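Lipolytic enzyme (Clostridium thermocellum, PDB 2VPT) is the catalytic domain of a cellulosomal family 3 carbohydrate esterase of the SGNH-hydrolase clan, which probably removes acetyl groups from acetylated xylan. Local coordinates at residues K4-M9 and A38-D43; T29-L34 and N189-Y194. All blocks are in the same frame, centred on the assembly; numbering follows the deposited sequence. Where two conformers were deposited one is given.

Interaction 1 of 2, residues K4-M9 and A38-D43. With CA (calcium ion), chain B.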
loop_
_atom_site.group_PDB
_atom_site.type_symbol
_atom_site.label_atom_id
_atom_site.label_comp_id
_atom_site.label_asym_id
_atom_site.label_seq_id
_atom_site.Cartn_x
_atom_site.Cartn_y
_atom_site.Cartn_z
ATOM N N LYS A 4 15.749 -16.084 -19.823
ATOM C CA LYS A 4 16.326 -15.224 -18.758
ATOM C C LYS A 4 15.187 -14.597 -17.957
ATOM O O LYS A 4 14.229 -14.087 -18.548
ATOM C CB LYS A 4 17.186 -14.108 -19.368
ATOM C CG LYS A 4 17.882 -13.247 -18.323
ATOM C CD LYS A 4 18.376 -11.924 -18.871
ATOM C CE LYS A 4 18.701 -10.960 -17.738
ATOM N NZ LYS A 4 19.321 -9.694 -18.235
ATOM N N THR A 5 15.288 -14.659 -16.629
ATOM C CA THR A 5 14.393 -13.879 -15.760
ATOM C C THR A 5 14.721 -12.404 -15.923
ATOM O O THR A 5 15.885 -12.015 -15.837
ATOM C CB THR A 5 14.507 -14.269 -14.273
ATOM O OG1 THR A 5 14.048 -15.617 -14.089
ATOM C CG2 THR A 5 13.658 -13.349 -13.394
ATOM N N ILE A 6 13.677 -11.613 -16.176
ATOM C CA ILE A 6 13.778 -10.159 -16.344
ATOM C C ILE A 6 13.336 -9.472 -15.047
ATOM O O ILE A 6 12.204 -9.667 -14.611
ATOM C CB ILE A 6 12.853 -9.660 -17.489
ATOM C CG1 ILE A 6 13.034 -10.495 -18.765
ATOM C CG2 ILE A 6 13.103 -8.172 -17.782
ATOM C CD1 ILE A 6 12.130 -10.082 -19.882
ATOM N N LYS A 7 14.224 -8.690 -14.443
ATOM C CA LYS A 7 13.887 -7.885 -13.261
ATOM C C LYS A 7 13.337 -6.545 -13.726
ATOM O O LYS A 7 14.012 -5.798 -14.447
ATOM C CB LYS A 7 15.105 -7.654 -12.374
ATOM C CG LYS A 7 15.589 -8.912 -11.654
ATOM C CD LYS A 7 16.788 -8.631 -10.765
ATOM C CE LYS A 7 17.136 -9.836 -9.902
ATOM N NZ LYS A 7 18.228 -9.549 -8.919
ATOM N N ILE A 8 12.105 -6.255 -13.331
ATOM C CA ILE A 8 11.408 -5.045 -13.712
ATOM C C ILE A 8 11.060 -4.269 -12.451
ATOM O O ILE A 8 10.458 -4.824 -11.540
ATOM C CB ILE A 8 10.102 -5.335 -14.477
ATOM C CG1 ILE A 8 10.376 -6.175 -15.737
ATOM C CG2 ILE A 8 9.424 -4.008 -14.821
ATOM C CD1 ILE A 8 9.132 -6.596 -16.522
HETATM N N MSE A 9 11.455 -2.999 -12.389
HETATM C CA MSE A 9 11.132 -2.149 -11.253
HETATM C C MSE A 9 10.034 -1.165 -11.631
HETATM O O MSE A 9 10.279 -0.214 -12.383
HETATM C CB MSE A 9 12.353 -1.377 -10.788
HETATM C CG MSE A 9 12.081 -0.604 -9.500
HETATM SE SE MSE A 9 13.572 0.453 -8.928
HETATM C CE MSE A 9 14.105 -0.461 -8.411
ATOM N N ALA A 38 2.618 -14.991 -21.625
ATOM C CA ALA A 38 3.412 -14.831 -22.836
ATOM C C ALA A 38 4.694 -15.656 -22.816
ATOM O O ALA A 38 5.431 -15.667 -23.795
ATOM C CB ALA A 38 3.733 -13.340 -23.048
ATOM N N GLY A 39 4.978 -16.333 -21.705
ATOM C CA GLY A 39 6.152 -17.176 -21.569
ATOM C C GLY A 39 7.382 -16.538 -20.974
ATOM O O GLY A 39 8.480 -17.101 -21.008
ATOM N N LEU A 40 7.211 -15.353 -20.392
ATOM C CA LEU A 40 8.308 -14.651 -19.782
ATOM C C LEU A 40 8.401 -14.989 -18.305
ATOM O O LEU A 40 7.388 -15.246 -17.657
ATOM C CB LEU A 40 8.128 -13.137 -19.944
ATOM C CG LEU A 40 8.171 -12.646 -21.387
ATOM C CD1 LEU A 40 7.782 -11.171 -21.428
ATOM C CD2 LEU A 40 9.542 -12.868 -21.992
ATOM N N SER A 41 9.628 -14.998 -17.810
ATOM C CA SER A 41 9.930 -15.116 -16.388
ATOM C C SER A 41 10.214 -13.726 -15.827
ATOM O O SER A 41 11.251 -13.146 -16.105
ATOM C CB SER A 41 11.147 -16.003 -16.182
ATOM O OG SER A 41 11.433 -16.136 -14.812
ATOM N N ILE A 42 9.268 -13.202 -15.052
ATOM C CA ILE A 42 9.308 -11.822 -14.555
ATOM C C ILE A 42 9.532 -11.805 -13.053
ATOM O O ILE A 42 8.863 -12.531 -12.309
ATOM C CB ILE A 42 7.974 -11.095 -14.873
ATOM C CG1 ILE A 42 7.719 -11.081 -16.378
ATOM C CG2 ILE A 42 7.972 -9.673 -14.302
ATOM C CD1 ILE A 42 8.814 -10.443 -17.223
ATOM N N ASP A 43 10.466 -10.972 -12.621
ATOM C CA ASP A 43 10.669 -10.652 -11.217
ATOM C C ASP A 43 10.435 -9.144 -11.065
ATOM O O ASP A 43 11.254 -8.329 -11.481
ATOM C CB ASP A 43 12.092 -11.034 -10.800
ATOM C CG ASP A 43 12.360 -10.854 -9.323
ATOM O OD1 ASP A 43 11.422 -10.545 -8.546
ATOM O OD2 ASP A 43 13.543 -11.017 -8.937
HETATM CA CA CA B . 9.918 -9.889 -6.864
HETATM O O HOH W 1 11.865 -14.561 -19.505
HETATM O O HOH W 2 9.630 -11.941 -5.823
HETATM O O HOH W 3 11.951 -9.468 -5.666
#

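Interaction 2 of 2, residues T29-L34 and N189-Y194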
loop_
_atom_site.group_PDB
_atom_site.type_symbol
_atom_site.label_atom_id
_atom_site.label_comp_id
_atom_site.label_asym_id
_atom_site.label_seq_id
_atom_site.Cartn_x
_atom_site.Cartn_y
_atom_site.Cartn_z
ATOM N N THR A 29 -0.951 -6.567 -11.036
ATOM C CA THR A 29 -1.671 -7.865 -10.940
ATOM C C THR A 29 -1.922 -8.435 -12.334
ATOM O O THR A 29 -1.518 -9.553 -12.658
ATOM C CB THR A 29 -2.995 -7.679 -10.207
ATOM O OG1 THR A 29 -2.729 -7.053 -8.947
ATOM C CG2 THR A 29 -3.695 -9.017 -9.983
ATOM N N GLU A 30 -2.577 -7.657 -13.181
ATOM C CA GLU A 30 -2.915 -8.146 -14.523
ATOM C C GLU A 30 -1.683 -8.225 -15.418
ATOM O O GLU A 30 -1.547 -9.143 -16.223
ATOM C CB GLU A 30 -4.011 -7.284 -15.133
ATOM C CG GLU A 30 -4.472 -7.669 -16.535
ATOM C CD GLU A 30 -5.149 -9.020 -16.596
ATOM O OE1 GLU A 30 -5.650 -9.508 -15.557
ATOM O OE2 GLU A 30 -5.194 -9.592 -17.712
ATOM N N LEU A 31 -0.761 -7.271 -15.306
ATOM C CA LEU A 31 0.389 -7.312 -16.189
ATOM C C LEU A 31 1.271 -8.519 -15.883
ATOM O O LEU A 31 1.804 -9.144 -16.803
ATOM C CB LEU A 31 1.204 -6.015 -16.116
ATOM C CG LEU A 31 2.376 -5.912 -17.092
ATOM C CD1 LEU A 31 1.909 -6.039 -18.541
ATOM C CD2 LEU A 31 3.091 -4.593 -16.887
ATOM N N TYR A 32 1.417 -8.873 -14.604
ATOM C CA TYR A 32 2.188 -10.061 -14.247
ATOM C C TYR A 32 1.585 -11.301 -14.903
ATOM O O TYR A 32 2.332 -12.154 -15.406
ATOM C CB TYR A 32 2.251 -10.232 -12.724
ATOM C CG TYR A 32 3.240 -11.284 -12.286
ATOM C CD1 TYR A 32 4.589 -10.999 -12.202
ATOM C CD2 TYR A 32 2.827 -12.580 -12.013
ATOM C CE1 TYR A 32 5.511 -11.949 -11.839
ATOM C CE2 TYR A 32 3.735 -13.536 -11.640
ATOM C CZ TYR A 32 5.072 -13.232 -11.552
ATOM O OH TYR A 32 6.008 -14.171 -11.178
ATOM N N ARG A 33 0.263 -11.381 -14.904
ATOM C CA ARG A 33 -0.443 -12.481 -15.581
ATOM C C ARG A 33 -0.125 -12.499 -17.063
ATOM O O ARG A 33 0.248 -13.538 -17.612
ATOM C CB ARG A 33 -1.956 -12.360 -15.422
ATOM C CG ARG A 33 -2.467 -12.609 -14.018
ATOM C CD ARG A 33 -3.963 -12.744 -13.961
ATOM N NE ARG A 33 -4.412 -13.988 -14.594
ATOM C CZ ARG A 33 -5.659 -14.463 -14.557
ATOM N NH1 ARG A 33 -6.626 -13.812 -13.920
ATOM N NH2 ARG A 33 -5.939 -15.605 -15.175
ATOM N N LEU A 34 -0.275 -11.348 -17.722
ATOM C CA LEU A 34 -0.110 -11.312 -19.173
ATOM C C LEU A 34 1.299 -11.667 -19.581
ATOM O O LEU A 34 1.499 -12.400 -20.547
ATOM C CB LEU A 34 -0.478 -9.929 -19.728
ATOM C CG LEU A 34 -1.923 -9.463 -19.588
ATOM C CD1 LEU A 34 -2.094 -7.971 -19.913
ATOM C CD2 LEU A 34 -2.865 -10.326 -20.446
ATOM N N ASN A 189 -3.104 -3.825 -19.941
ATOM C CA ASN A 189 -3.104 -4.221 -21.355
ATOM C C ASN A 189 -2.323 -3.280 -22.250
ATOM O O ASN A 189 -1.685 -3.720 -23.203
ATOM C CB ASN A 189 -4.521 -4.500 -21.837
ATOM C CG ASN A 189 -4.965 -5.915 -21.437
ATOM O OD1 ASN A 189 -5.509 -6.126 -20.373
ATOM N ND2 ASN A 189 -4.642 -6.891 -22.276
ATOM N N ILE A 190 -2.309 -1.989 -21.902
ATOM C CA ILE A 190 -1.541 -1.014 -22.669
ATOM C C ILE A 190 -0.044 -1.154 -22.357
ATOM O O ILE A 190 0.783 -1.133 -23.257
ATOM C CB ILE A 190 -2.051 0.415 -22.444
ATOM C CG1 ILE A 190 -3.526 0.542 -22.857
ATOM C CG2 ILE A 190 -1.185 1.422 -23.211
ATOM C CD1 ILE A 190 -4.212 1.788 -22.353
ATOM N N TRP A 191 0.331 -1.329 -21.085
ATOM C CA TRP A 191 1.718 -1.654 -20.799
ATOM C C TRP A 191 2.167 -2.867 -21.619
ATOM O O TRP A 191 3.264 -2.871 -22.174
ATOM C CB TRP A 191 1.937 -1.990 -19.319
ATOM C CG TRP A 191 1.985 -0.806 -18.363
ATOM C CD1 TRP A 191 0.987 -0.397 -17.550
ATOM C CD2 TRP A 191 3.091 0.087 -18.122
ATOM N NE1 TRP A 191 1.389 0.697 -16.807
ATOM C CE2 TRP A 191 2.679 1.000 -17.140
ATOM C CE3 TRP A 191 4.387 0.192 -18.633
ATOM C CZ2 TRP A 191 3.518 2.025 -16.668
ATOM C CZ3 TRP A 191 5.215 1.204 -18.170
ATOM C CH2 TRP A 191 4.779 2.096 -17.191
ATOM N N TYR A 192 1.345 -3.921 -21.641
ATOM C CA TYR A 192 1.694 -5.115 -22.398
ATOM C C TYR A 192 1.947 -4.767 -23.866
ATOM O O TYR A 192 2.974 -5.122 -24.420
ATOM C CB TYR A 192 0.606 -6.178 -22.245
ATOM C CG TYR A 192 0.912 -7.468 -22.983
ATOM C CD1 TYR A 192 1.563 -8.514 -22.349
ATOM C CD2 TYR A 192 0.564 -7.623 -24.317
ATOM C CE1 TYR A 192 1.842 -9.690 -23.017
ATOM C CE2 TYR A 192 0.828 -8.796 -24.989
ATOM C CZ TYR A 192 1.482 -9.813 -24.341
ATOM O OH TYR A 192 1.748 -10.991 -25.020
ATOM N N LYS A 193 0.995 -4.073 -24.467
ATOM C CA LYS A 193 1.113 -3.658 -25.876
ATOM C C LYS A 193 2.459 -3.010 -26.189
ATOM O O LYS A 193 3.121 -3.336 -27.177
ATOM C CB LYS A 193 -0.043 -2.727 -26.229
ATOM C CG LYS A 193 0.055 -2.058 -27.603
ATOM C CD LYS A 193 -1.149 -1.185 -27.861
ATOM C CE LYS A 193 -0.957 -0.377 -29.136
ATOM N NZ LYS A 193 -2.096 0.504 -29.411
ATOM N N TYR A 194 2.861 -2.068 -25.342
ATOM C CA TYR A 194 4.058 -1.269 -25.599
ATOM C C TYR A 194 5.362 -1.897 -25.119
ATOM O O TYR A 194 6.435 -1.469 -25.517
ATOM C CB TYR A 194 3.880 0.153 -25.017
ATOM C CG TYR A 194 2.948 1.027 -25.845
ATOM C CD1 TYR A 194 3.445 1.815 -26.873
ATOM C CD2 TYR A 194 1.588 1.087 -25.597
ATOM C CE1 TYR A 194 2.614 2.594 -27.638
ATOM C CE2 TYR A 194 0.734 1.877 -26.373
ATOM C CZ TYR A 194 1.264 2.631 -27.396
ATOM O OH TYR A 194 0.452 3.432 -28.182
#

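Interaction 1 of 2, residues K4-M9 and A38-D43
D43 pairs with strand 5-9 through its backbone while its carboxylate holds a calcium ion. The peptide N-H of D43 points almost straight at I6 O (2.9 Å, 179° at the hydrogen), and its carbonyl O receives I8 N. With I6 N bonded to S41 O, this is the ladder of two parallel strands, twisted by 32°. CG of D43 stands anti to the backbone N (chi1 -175°), and OD1 reaches the metal at 2.4 Å; F44 O, D57, D59 and two waters are further ligands. Aspartate suits this place because its short side chain gives the calcium ion an anionic oxygen while the backbone stays in the ladder; CB also rests on T5 CG2 (3.8 Å). K7 lies beside D43, its NZ 4.9 Å from D43 OD2, so attraction is probably only modest. At the N-terminal end of the pairing T5 OG1 and S41 OG hydrogen-bond at 2.8 Å, and a water bridges K4 O to S41 N. On the other face branched I6 and I8 meet CD1 of I42, I8 through its own CD1 at 3.9 Å. Helix 181-203 packs there on I6 and L40, while strand 86-90 pairs with the opposite edge of strand 5-12.

Interaction 2 of 2, residues T29-L34 and N189-Y194
L31 and L34, one turn apart on helix 28-37, meet W191 and Y192 of helix 181-203 in a contact made by apolar surfaces. L31 CD2 rests on CB of W191 at 3.7 Å, and CD1 sits over the backbone N and CB of Y192, the latter at 3.9 Å. Leucine's forked end suits this place: CG anti to the backbone N (chi1 -175°) and the turn about CB-CG (chi2 59°) set one methyl against each of two successive residues. L34 CB packs obliquely on CD1 of the Y192 ring at 3.6 Å; the flat ring is long enough for CE1 to meet the carbonyl of L34 as well.

Contacts with polar groups are of the van der Waals kind. The side chains of L34 and N189 cross at about a right angle, L34 CD1 lying 3.8 Å from N189 CG, and the aliphatic part of E30 lies loosely beside the same amide. No hydrogen bond joins the two segments, whose axes approach to 9.4 Å and cross at -40°.

K193 forms a salt bridge and Y194 OH a hydrogen bond with E163. Beyond CB the indole of W191 turns from L31 to the sheet: it stacks with Y27 and F88 and touches F124, A126 and V159 of strands 122-126 and 156-159. W191 thus places helix 181-203 against the sheet, and helix 28-37 packs on its flank through L31 and L34.

Helix 28-37 joins the two parallel strands of interaction 1, a beta-alpha-beta crossover, and interaction 2 packs that helix against the C-terminal helix 181-203. The centres of the two contacts lie 12 Å apart, yet their residues touch directly: Y32 CE1 is 3.4 Å from I42 O, and A38 CB is 3.7 Å from Y192 OH. Calcium belongs to interaction 1, through D43; the side chain of L31 in interaction 2 is about 13 Å from it. Neither contact includes the probable catalytic residues S14, D175 and H178, whose arrangement fits the triad of SGNH hydrolases. S14 follows strand 5-12, however, and D175 and H178 precede helix 181-203, so both contacts involve elements leading to or from that site.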